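Local coordinates for protein xyloglucanase (Paenibacillus pabuli, PDB 2JEP) that hydrolyses xyloglucan of the plant cell wall as a family 5 glycoside hydrolase, probably cutting the glucan backbone within the chain, at residues A[141-146]-A[155-160]; A[148-153]-A[200-205]; A[269-274]-A[341-346]. All coordinates share one frame; numbering follows the deposited sequence.

Interaction 1 of 3, residues A[141-146]-A[155-160]; sequences GWLLVN and EKYKKV
Lys156 lies flat over the indole of Trp142 along nearly its whole length, and its ammonium ends in a cation-pi contact: NZ stands 3.9 Å from the centroid of the five-membered ring of Trp142, 16° off the ring normal. The pair belongs to the (beta/alpha)8, or TIM, barrel of a family 5 glycoside hydrolase, where the loop after strand 125-128 folds back on helix 150-167, the helix it leads into. Every side-chain torsion of Lys156 is close to 180°, and this straight chain spans the indole from the six-membered to the five-membered ring. CG of Lys156 passes CZ3 of Trp142, CD of Lys156 sits 3.7 Å from Trp142 CE3, and CE lies over the five-membered ring as a CH-pi partner. At chi1 60° the CG of Trp142 lodges between backbone N and carbonyl carbon; NE1 is tied to Asp133 OD2, a bond that should help fix the rotation of the indole. CB of Leu143 covers the opposite face of the ring, offset toward the rim. The far edge of the indole butts against the helix, with Trp142 CH2 3.8 Å from CA of Tyr157 and Tyr157 CB near the ring plane. Leu143, centre of an inverse gamma turn, extends the apolar patch inward to the buried Tyr157, whose hydroxyl bonds to Ser179 O and whose side chain also touches Phe206 of helix 193-211. Both methyls of Leu143 meet this phenol ring: CD1 is 3.6 Å from Tyr157 CD1, and CD2 is 3.6 Å from Tyr157 CE1.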
loop_
_atom_site.group_PDB
_atom_site.type_symbol
_atom_site.label_atom_id
_atom_site.label_comp_id
_atom_site.label_asym_id
_atom_site.label_seq_id
_atom_site.Cartn_x
_atom_site.Cartn_y
_atom_site.Cartn_z
ATOM N N GLY A 141 15.197 -9.705 4.804
ATOM C CA GLY A 141 14.120 -9.969 3.840
ATOM C C GLY A 141 14.155 -11.418 3.403
ATOM O O GLY A 141 15.217 -11.916 3.008
ATOM N N TRP A 142 13.006 -12.092 3.468
ATOM C CA TRP A 142 12.934 -13.542 3.276
ATOM C C TRP A 142 11.800 -14.007 2.338
ATOM O O TRP A 142 11.818 -15.144 1.889
ATOM C CB TRP A 142 12.789 -14.249 4.649
ATOM C CG TRP A 142 11.567 -13.804 5.362
ATOM C CD1 TRP A 142 11.446 -12.733 6.227
ATOM C CD2 TRP A 142 10.233 -14.343 5.218
ATOM N NE1 TRP A 142 10.137 -12.592 6.626
ATOM C CE2 TRP A 142 9.376 -13.564 6.022
ATOM C CE3 TRP A 142 9.681 -15.415 4.504
ATOM C CZ2 TRP A 142 8.016 -13.825 6.118
ATOM C CZ3 TRP A 142 8.332 -15.661 4.594
ATOM C CH2 TRP A 142 7.515 -14.877 5.398
ATOM N N LEU A 143 10.815 -13.152 2.081
ATOM C CA LEU A 143 9.656 -13.514 1.279
ATOM C C LEU A 143 10.033 -13.150 -0.148
ATOM O O LEU A 143 9.663 -12.114 -0.686
ATOM C CB LEU A 143 8.406 -12.784 1.783
ATOM C CG LEU A 143 7.123 -13.081 1.013
ATOM C CD1 LEU A 143 6.685 -14.554 1.133
ATOM C CD2 LEU A 143 6.014 -12.125 1.440
ATOM N N LEU A 144 10.850 -14.022 -0.730
ATOM C CA LEU A 144 11.600 -13.727 -1.934
ATOM C C LEU A 144 11.178 -14.650 -3.048
ATOM O O LEU A 144 11.449 -15.853 -2.992
ATOM C CB LEU A 144 13.126 -13.851 -1.692
ATOM C CG LEU A 144 13.709 -12.973 -0.594
ATOM C CD1 LEU A 144 15.208 -13.193 -0.440
ATOM C CD2 LEU A 144 13.385 -11.483 -0.756
ATOM N N VAL A 145 10.568 -14.078 -4.091
ATOM C CA VAL A 145 10.129 -14.925 -5.210
ATOM C C VAL A 145 11.307 -15.685 -5.851
ATOM O O VAL A 145 11.118 -16.718 -6.444
ATOM C CB VAL A 145 9.377 -14.125 -6.279
ATOM C CG1 VAL A 145 8.047 -13.607 -5.706
ATOM C CG2 VAL A 145 10.237 -12.974 -6.833
ATOM N N ASN A 146 12.501 -15.102 -5.760
ATOM C CA ASN A 146 13.729 -15.664 -6.306
ATOM C C ASN A 146 14.468 -16.554 -5.310
ATOM O O ASN A 146 15.476 -17.159 -5.660
ATOM C CB ASN A 146 14.670 -14.558 -6.801
ATOM C CG ASN A 146 14.979 -13.511 -5.756
ATOM O OD1 ASN A 146 16.144 -13.387 -5.273
ATOM N ND2 ASN A 146 13.976 -12.776 -5.374
ATOM N N GLU A 155 6.031 -22.032 3.939
ATOM C CA GLU A 155 5.567 -22.448 5.242
ATOM C C GLU A 155 5.673 -21.341 6.278
ATOM O O GLU A 155 4.782 -21.150 7.080
ATOM C CB GLU A 155 6.351 -23.693 5.692
ATOM C CG GLU A 155 5.982 -24.250 7.051
ATOM C CD GLU A 155 4.607 -24.838 7.163
ATOM O OE1 GLU A 155 3.999 -25.177 6.123
ATOM O OE2 GLU A 155 4.143 -24.999 8.345
ATOM N N LYS A 156 6.772 -20.610 6.258
ATOM C CA LYS A 156 6.941 -19.467 7.143
ATOM C C LYS A 156 5.843 -18.450 6.904
ATOM O O LYS A 156 5.242 -17.924 7.835
ATOM C CB LYS A 156 8.312 -18.853 6.905
ATOM C CG LYS A 156 8.685 -17.666 7.801
ATOM C CD LYS A 156 10.170 -17.325 7.637
ATOM C CE LYS A 156 10.606 -16.128 8.439
ATOM N NZ LYS A 156 12.098 -15.976 8.361
ATOM N N TYR A 157 5.596 -18.143 5.637
ATOM C CA TYR A 157 4.550 -17.193 5.279
ATOM C C TYR A 157 3.167 -17.625 5.779
ATOM O O TYR A 157 2.415 -16.824 6.352
ATOM C CB TYR A 157 4.576 -17.016 3.760
ATOM C CG TYR A 157 3.632 -15.990 3.192
ATOM C CD1 TYR A 157 3.855 -14.631 3.386
ATOM C CD2 TYR A 157 2.552 -16.369 2.412
ATOM C CE1 TYR A 157 3.041 -13.684 2.800
ATOM C CE2 TYR A 157 1.721 -15.428 1.835
ATOM C CZ TYR A 157 1.961 -14.080 2.021
ATOM O OH TYR A 157 1.111 -13.156 1.435
ATOM N N LYS A 158 2.828 -18.899 5.568
ATOM C CA LYS A 158 1.604 -19.446 6.105
ATOM C C LYS A 158 1.514 -19.241 7.617
ATOM O O LYS A 158 0.501 -18.778 8.137
ATOM C CB LYS A 158 1.485 -20.935 5.741
ATOM C CG LYS A 158 0.253 -21.648 6.352
ATOM C CD LYS A 158 0.341 -23.141 6.064
ATOM C CE LYS A 158 -0.653 -23.989 6.795
ATOM N NZ LYS A 158 -0.330 -25.413 6.478
ATOM N N LYS A 159 2.558 -19.646 8.342
ATOM C CA LYS A 159 2.512 -19.564 9.800
ATOM C C LYS A 159 2.422 -18.116 10.289
ATOM O O LYS A 159 1.726 -17.840 11.277
ATOM C CB LYS A 159 3.737 -20.272 10.403
ATOM C CG LYS A 159 3.733 -21.784 10.241
ATOM C CD LYS A 159 2.614 -22.440 11.067
ATOM C CE LYS A 159 2.791 -23.945 11.250
ATOM N NZ LYS A 159 1.717 -24.433 12.190
ATOM N N VAL A 160 3.121 -17.199 9.604
ATOM C CA VAL A 160 3.068 -15.788 9.955
ATOM C C VAL A 160 1.654 -15.259 9.731
ATOM O O VAL A 160 1.081 -14.645 10.631
ATOM C CB VAL A 160 4.148 -15.016 9.185
ATOM C CG1 VAL A 160 3.930 -13.499 9.267
ATOM C CG2 VAL A 160 5.513 -15.415 9.726
#

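Interaction 2 of 3, residues A[148-153]-A[200-205]; sequences GNQTAI and NAYNQI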
loop_
_atom_site.group_PDB
_atom_site.type_symbol
_atom_site.label_atom_id
_atom_site.label_comp_id
_atom_site.label_asym_id
_atom_site.label_seq_id
_atom_site.Cartn_x
_atom_site.Cartn_y
_atom_site.Cartn_z
ATOM N N GLY A 148 15.808 -19.532 -2.911
ATOM C CA GLY A 148 16.019 -20.923 -3.235
ATOM C C GLY A 148 15.194 -21.939 -2.484
ATOM O O GLY A 148 15.016 -23.054 -2.964
ATOM N N ASN A 149 14.744 -21.604 -1.295
ATOM C CA ASN A 149 14.008 -22.557 -0.439
ATOM C C ASN A 149 12.538 -22.169 -0.363
ATOM O O ASN A 149 12.050 -21.680 0.648
ATOM C CB ASN A 149 14.630 -22.624 0.977
ATOM C CG ASN A 149 14.136 -23.838 1.805
ATOM O OD1 ASN A 149 13.075 -24.434 1.520
ATOM N ND2 ASN A 149 14.907 -24.182 2.869
ATOM N N GLN A 150 11.837 -22.376 -1.466
ATOM C CA GLN A 150 10.419 -21.993 -1.539
ATOM C C GLN A 150 9.540 -22.753 -0.560
ATOM O O GLN A 150 8.580 -22.205 -0.069
ATOM C CB GLN A 150 9.870 -22.112 -2.957
ATOM C CG GLN A 150 10.469 -21.056 -3.908
ATOM C CD GLN A 150 10.063 -19.642 -3.558
ATOM O OE1 GLN A 150 8.897 -19.390 -3.198
ATOM N NE2 GLN A 150 11.021 -18.708 -3.642
ATOM N N THR A 151 9.892 -23.996 -0.236
ATOM C CA THR A 151 9.128 -24.718 0.764
ATOM C C THR A 151 9.166 -23.997 2.108
ATOM O O THR A 151 8.131 -23.818 2.738
ATOM C CB THR A 151 9.660 -26.135 0.903
ATOM O OG1 THR A 151 9.460 -26.812 -0.334
ATOM C CG2 THR A 151 8.953 -26.887 2.041
ATOM N N ALA A 152 10.349 -23.593 2.558
ATOM C CA ALA A 152 10.462 -22.906 3.833
ATOM C C ALA A 152 9.825 -21.527 3.746
ATOM O O ALA A 152 9.181 -21.096 4.687
ATOM C CB ALA A 152 11.925 -22.805 4.278
ATOM N N ILE A 153 10.042 -20.808 2.645
ATOM C CA ILE A 153 9.411 -19.477 2.518
ATOM C C ILE A 153 7.887 -19.596 2.641
ATOM O O ILE A 153 7.243 -18.829 3.366
ATOM C CB ILE A 153 9.784 -18.814 1.198
ATOM C CG1 ILE A 153 11.292 -18.469 1.180
ATOM C CG2 ILE A 153 8.937 -17.575 0.938
ATOM C CD1 ILE A 153 11.822 -18.085 -0.242
ATOM N N ASN A 200 2.185 -15.623 -7.145
ATOM C CA ASN A 200 0.789 -16.056 -7.167
ATOM C C ASN A 200 0.526 -17.096 -6.081
ATOM O O ASN A 200 -0.534 -17.104 -5.451
ATOM C CB ASN A 200 0.408 -16.627 -8.535
ATOM C CG ASN A 200 0.420 -15.606 -9.659
ATOM O OD1 ASN A 200 0.009 -14.449 -9.484
ATOM N ND2 ASN A 200 0.812 -16.060 -10.860
ATOM N N ALA A 201 1.506 -17.973 -5.859
ATOM C CA ALA A 201 1.378 -18.982 -4.805
ATOM C C ALA A 201 1.271 -18.326 -3.440
ATOM O O ALA A 201 0.480 -18.752 -2.612
ATOM C CB ALA A 201 2.536 -19.973 -4.856
ATOM N N TYR A 202 2.070 -17.286 -3.187
ATOM C CA TYR A 202 1.976 -16.575 -1.910
ATOM C C TYR A 202 0.568 -16.000 -1.761
ATOM O O TYR A 202 -0.059 -16.128 -0.711
ATOM C CB TYR A 202 3.026 -15.459 -1.768
ATOM C CG TYR A 202 4.471 -15.848 -1.986
ATOM C CD1 TYR A 202 4.920 -17.150 -1.833
ATOM C CD2 TYR A 202 5.414 -14.878 -2.328
ATOM C CE1 TYR A 202 6.227 -17.482 -2.076
ATOM C CE2 TYR A 202 6.732 -15.204 -2.572
ATOM C CZ TYR A 202 7.148 -16.511 -2.454
ATOM O OH TYR A 202 8.451 -16.817 -2.725
ATOM N N ASN A 203 0.061 -15.346 -2.804
ATOM C CA ASN A 203 -1.284 -14.769 -2.669
ATOM C C ASN A 203 -2.316 -15.850 -2.353
ATOM O O ASN A 203 -3.208 -15.620 -1.543
ATOM C CB ASN A 203 -1.711 -14.002 -3.927
ATOM C CG ASN A 203 -1.103 -12.613 -4.015
ATOM O OD1 ASN A 203 -0.797 -12.002 -3.000
ATOM N ND2 ASN A 203 -0.971 -12.084 -5.239
ATOM N N GLN A 204 -2.194 -17.006 -2.995
ATOM C CA GLN A 204 -3.162 -18.105 -2.755
ATOM C C GLN A 204 -3.064 -18.648 -1.336
ATOM O O GLN A 204 -4.067 -18.898 -0.673
ATOM C CB GLN A 204 -2.959 -19.215 -3.782
ATOM C CG GLN A 204 -4.072 -20.259 -3.722
ATOM C CD GLN A 204 -5.406 -19.644 -4.108
ATOM O OE1 GLN A 204 -5.609 -19.265 -5.271
ATOM N NE2 GLN A 204 -6.303 -19.483 -3.134
ATOM N N ILE A 205 -1.832 -18.871 -0.879
ATOM C CA ILE A 205 -1.593 -19.317 0.506
ATOM C C ILE A 205 -2.165 -18.327 1.511
ATOM O O ILE A 205 -2.822 -18.715 2.501
ATOM C CB ILE A 205 -0.062 -19.531 0.752
ATOM C CG1 ILE A 205 0.434 -20.738 -0.051
ATOM C CG2 ILE A 205 0.238 -19.745 2.242
ATOM C CD1 ILE A 205 1.957 -20.745 -0.270
#
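The polar part of this contact rests on a side-chain hydrogen bond: the hydroxyl of Tyr202 donates to OE1 of Gln150, with OH and OE1 2.7 Å apart. The donor lies in the carbonyl plane of the amide and uses a lone pair of OE1, at a C=O...donor angle of 114°. Amide and phenol ring are nearly coplanar, their planes 19° apart, and OE1 meets the ring at its edge, although the two side chains cross at about a right angle. Gln150 reaches this position by bending at chi2 (-66°), which brings its amide round toward helix 193-211. The other end of the amide is held by the preceding loop, since NE2 donates to the carbonyl oxygens of Leu144 and Gly147; with both ends engaged, the rotation of the amide is probably fixed. The apolar part is small. Ile153, one turn further along, directs CG2 at the end of the phenol, 3.8 Å from Tyr202 OH and 4.0 Å from Tyr202 CZ. Helices 150-167 and 193-211 are successive outer helices of the TIM barrel, with strand 175-178 between them in the chain, and here the first turn of one meets the middle of the other. Leu143 touches both Ile153 and Tyr202, while Lys154 packs against Ala201, Tyr202 and Ile205. Capping sets the start of the first helix: Asn149 is its N-cap, and OD1 of Asn149 accepts from Ala152 N at 3.0 Å, with the donor well above the carbonyl plane.

Interaction 3 of 3, residues A[269-274]-A[341-346]; sequences WDFAGE and AAYAKA
Tyr343 meets Phe271 first at its root: CB of Tyr343 lies 3.8 Å from CE2 of the phenylalanine ring. With CG anti to the backbone N (chi1 -176°), the side chain of Tyr343 extends from helix 336-353 toward the short helix 269-272. Its CG is the closest atom to Phe271, 3.7 Å from the same CE2, and CD1 and CD2 straddle that carbon at 4.0 and 4.1 Å from Phe271 CE2. The edge of Phe271 is thus set over one face of the phenol, toward the rim. The rings form an edge-to-face pair, centroids 5.4 Å apart and planes at 70°. In the (beta/alpha)8 barrel this ties the loop region after strand 259-265, which includes helix 269-272, to the helix following strand 319-324, so the contact bridges two neighbouring beta-alpha units. Trp282 joins the aromatic cluster, edge-to-face with Tyr343 and also meeting the ring of Phe271. Further along the phenol, CZ of Tyr343 lies 4.3 Å from CB of Ala272, which turns toward helix 336-353. At the tip, OH of Tyr343 is 4.1 Å from the same methyl, and its polar partner is the carbonyl oxygen of Ser267, just ahead of helix 269-272, to which it is hydrogen-bonded.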
loop_
_atom_site.group_PDB
_atom_site.type_symbol
_atom_site.label_atom_id
_atom_site.label_comp_id
_atom_site.label_asym_id
_atom_site.label_seq_id
_atom_site.Cartn_x
_atom_site.Cartn_y
_atom_site.Cartn_z
ATOM N N TRP A 269 8.778 8.690 -12.683
ATOM C CA TRP A 269 9.663 8.680 -11.517
ATOM C C TRP A 269 10.571 9.887 -11.467
ATOM O O TRP A 269 10.885 10.391 -10.392
ATOM C CB TRP A 269 10.520 7.421 -11.540
ATOM C CG TRP A 269 11.386 7.241 -10.331
ATOM C CD1 TRP A 269 12.747 7.332 -10.280
ATOM C CD2 TRP A 269 10.946 6.955 -8.999
ATOM N NE1 TRP A 269 13.185 7.121 -8.992
ATOM C CE2 TRP A 269 12.099 6.900 -8.187
ATOM C CE3 TRP A 269 9.683 6.784 -8.399
ATOM C CZ2 TRP A 269 12.039 6.605 -6.825
ATOM C CZ3 TRP A 269 9.631 6.497 -7.031
ATOM C CH2 TRP A 269 10.814 6.400 -6.271
ATOM N N ASP A 270 11.014 10.373 -12.621
ATOM C CA ASP A 270 11.907 11.502 -12.640
ATOM C C ASP A 270 11.323 12.715 -11.912
ATOM O O ASP A 270 12.057 13.430 -11.227
ATOM C CB ASP A 270 12.457 11.803 -14.049
ATOM C CG ASP A 270 11.407 12.139 -15.119
ATOM O OD1 ASP A 270 10.195 12.137 -14.863
ATOM O OD2 ASP A 270 11.879 12.365 -16.280
ATOM N N PHE A 271 10.009 12.899 -12.024
ATOM C CA PHE A 271 9.304 13.901 -11.236
ATOM C C PHE A 271 9.036 13.471 -9.808
ATOM O O PHE A 271 9.320 14.206 -8.862
ATOM C CB PHE A 271 7.959 14.251 -11.915
ATOM C CG PHE A 271 7.056 15.108 -11.076
ATOM C CD1 PHE A 271 7.389 16.418 -10.787
ATOM C CD2 PHE A 271 5.910 14.578 -10.507
ATOM C CE1 PHE A 271 6.576 17.206 -9.963
ATOM C CE2 PHE A 271 5.103 15.338 -9.671
ATOM C CZ PHE A 271 5.441 16.667 -9.390
ATOM N N ALA A 272 8.436 12.287 -9.667
ATOM C CA ALA A 272 7.806 11.916 -8.408
ATOM C C ALA A 272 8.762 11.400 -7.352
ATOM O O ALA A 272 8.509 11.598 -6.149
ATOM C CB ALA A 272 6.707 10.886 -8.644
ATOM N N GLY A 273 9.811 10.698 -7.773
ATOM C CA GLY A 273 10.659 10.027 -6.803
ATOM C C GLY A 273 12.160 10.198 -6.937
ATOM O O GLY A 273 12.901 9.931 -5.976
ATOM N N GLU A 274 12.647 10.604 -8.107
ATOM C CA GLU A 274 14.094 10.726 -8.298
ATOM C C GLU A 274 14.637 11.917 -7.492
ATOM O O GLU A 274 14.139 13.036 -7.618
ATOM C CB GLU A 274 14.408 10.902 -9.783
ATOM C CG GLU A 274 15.876 10.937 -10.098
ATOM C CD GLU A 274 16.220 11.050 -11.571
ATOM O OE1 GLU A 274 15.295 11.115 -12.373
ATOM O OE2 GLU A 274 17.427 11.121 -11.903
ATOM N N ALA A 341 0.838 19.347 -5.700
ATOM C CA ALA A 341 -0.595 19.450 -5.560
ATOM C C ALA A 341 -1.294 18.997 -6.833
ATOM O O ALA A 341 -2.241 18.212 -6.771
ATOM C CB ALA A 341 -0.997 20.879 -5.183
ATOM N N ALA A 342 -0.872 19.513 -7.994
ATOM C CA ALA A 342 -1.534 19.146 -9.262
ATOM C C ALA A 342 -1.484 17.647 -9.494
ATOM O O ALA A 342 -2.472 17.046 -9.935
ATOM C CB ALA A 342 -0.916 19.910 -10.435
ATOM N N TYR A 343 -0.333 17.041 -9.223
ATOM C CA TYR A 343 -0.156 15.590 -9.394
ATOM C C TYR A 343 -1.059 14.836 -8.433
ATOM O O TYR A 343 -1.749 13.904 -8.825
ATOM C CB TYR A 343 1.295 15.234 -9.118
ATOM C CG TYR A 343 1.709 13.807 -9.332
ATOM C CD1 TYR A 343 1.772 13.272 -10.579
ATOM C CD2 TYR A 343 2.054 13.008 -8.281
ATOM C CE1 TYR A 343 2.199 12.002 -10.806
ATOM C CE2 TYR A 343 2.466 11.704 -8.477
ATOM C CZ TYR A 343 2.549 11.195 -9.746
ATOM O OH TYR A 343 2.980 9.895 -9.905
ATOM N N ALA A 344 -1.086 15.244 -7.167
ATOM C CA ALA A 344 -1.903 14.533 -6.201
ATOM C C ALA A 344 -3.375 14.631 -6.566
ATOM O O ALA A 344 -4.122 13.652 -6.451
ATOM C CB ALA A 344 -1.684 15.068 -4.770
ATOM N N LYS A 345 -3.835 15.812 -6.981
ATOM C CA LYS A 345 -5.222 15.969 -7.399
ATOM C C LYS A 345 -5.532 15.100 -8.601
ATOM O O LYS A 345 -6.592 14.465 -8.657
ATOM C CB LYS A 345 -5.526 17.439 -7.719
ATOM C CG LYS A 345 -6.961 17.676 -8.124
ATOM C CD LYS A 345 -7.287 19.155 -8.146
ATOM C CE LYS A 345 -8.731 19.381 -8.578
ATOM N NZ LYS A 345 -9.084 20.811 -8.416
ATOM N N ALA A 346 -4.632 15.097 -9.586
ATOM C CA ALA A 346 -4.870 14.343 -10.804
ATOM C C ALA A 346 -4.951 12.841 -10.510
ATOM O O ALA A 346 -5.845 12.144 -11.019
ATOM C CB ALA A 346 -3.802 14.658 -11.833
#

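Interactions 1 and 2 are neighbours, with centres 6 Å apart, and share helix 150-167. Their segments alternate along the chain, and they touch directly, Tyr157 CE2 packing 3.2 Å from Tyr202 O. Together they join the loop 141-146, helix 150-167 and helix 193-211 into one packed region. Interaction 3 comes later in the chain and lies on the opposite side of its centre, with centres 33 and 34 Å from those of interactions 1 and 2. The eight-stranded parallel barrel stands between the two regions, so its outer layer of loops and helices is joined at two separate places, with no touch between them, on two sides of one catalytic domain.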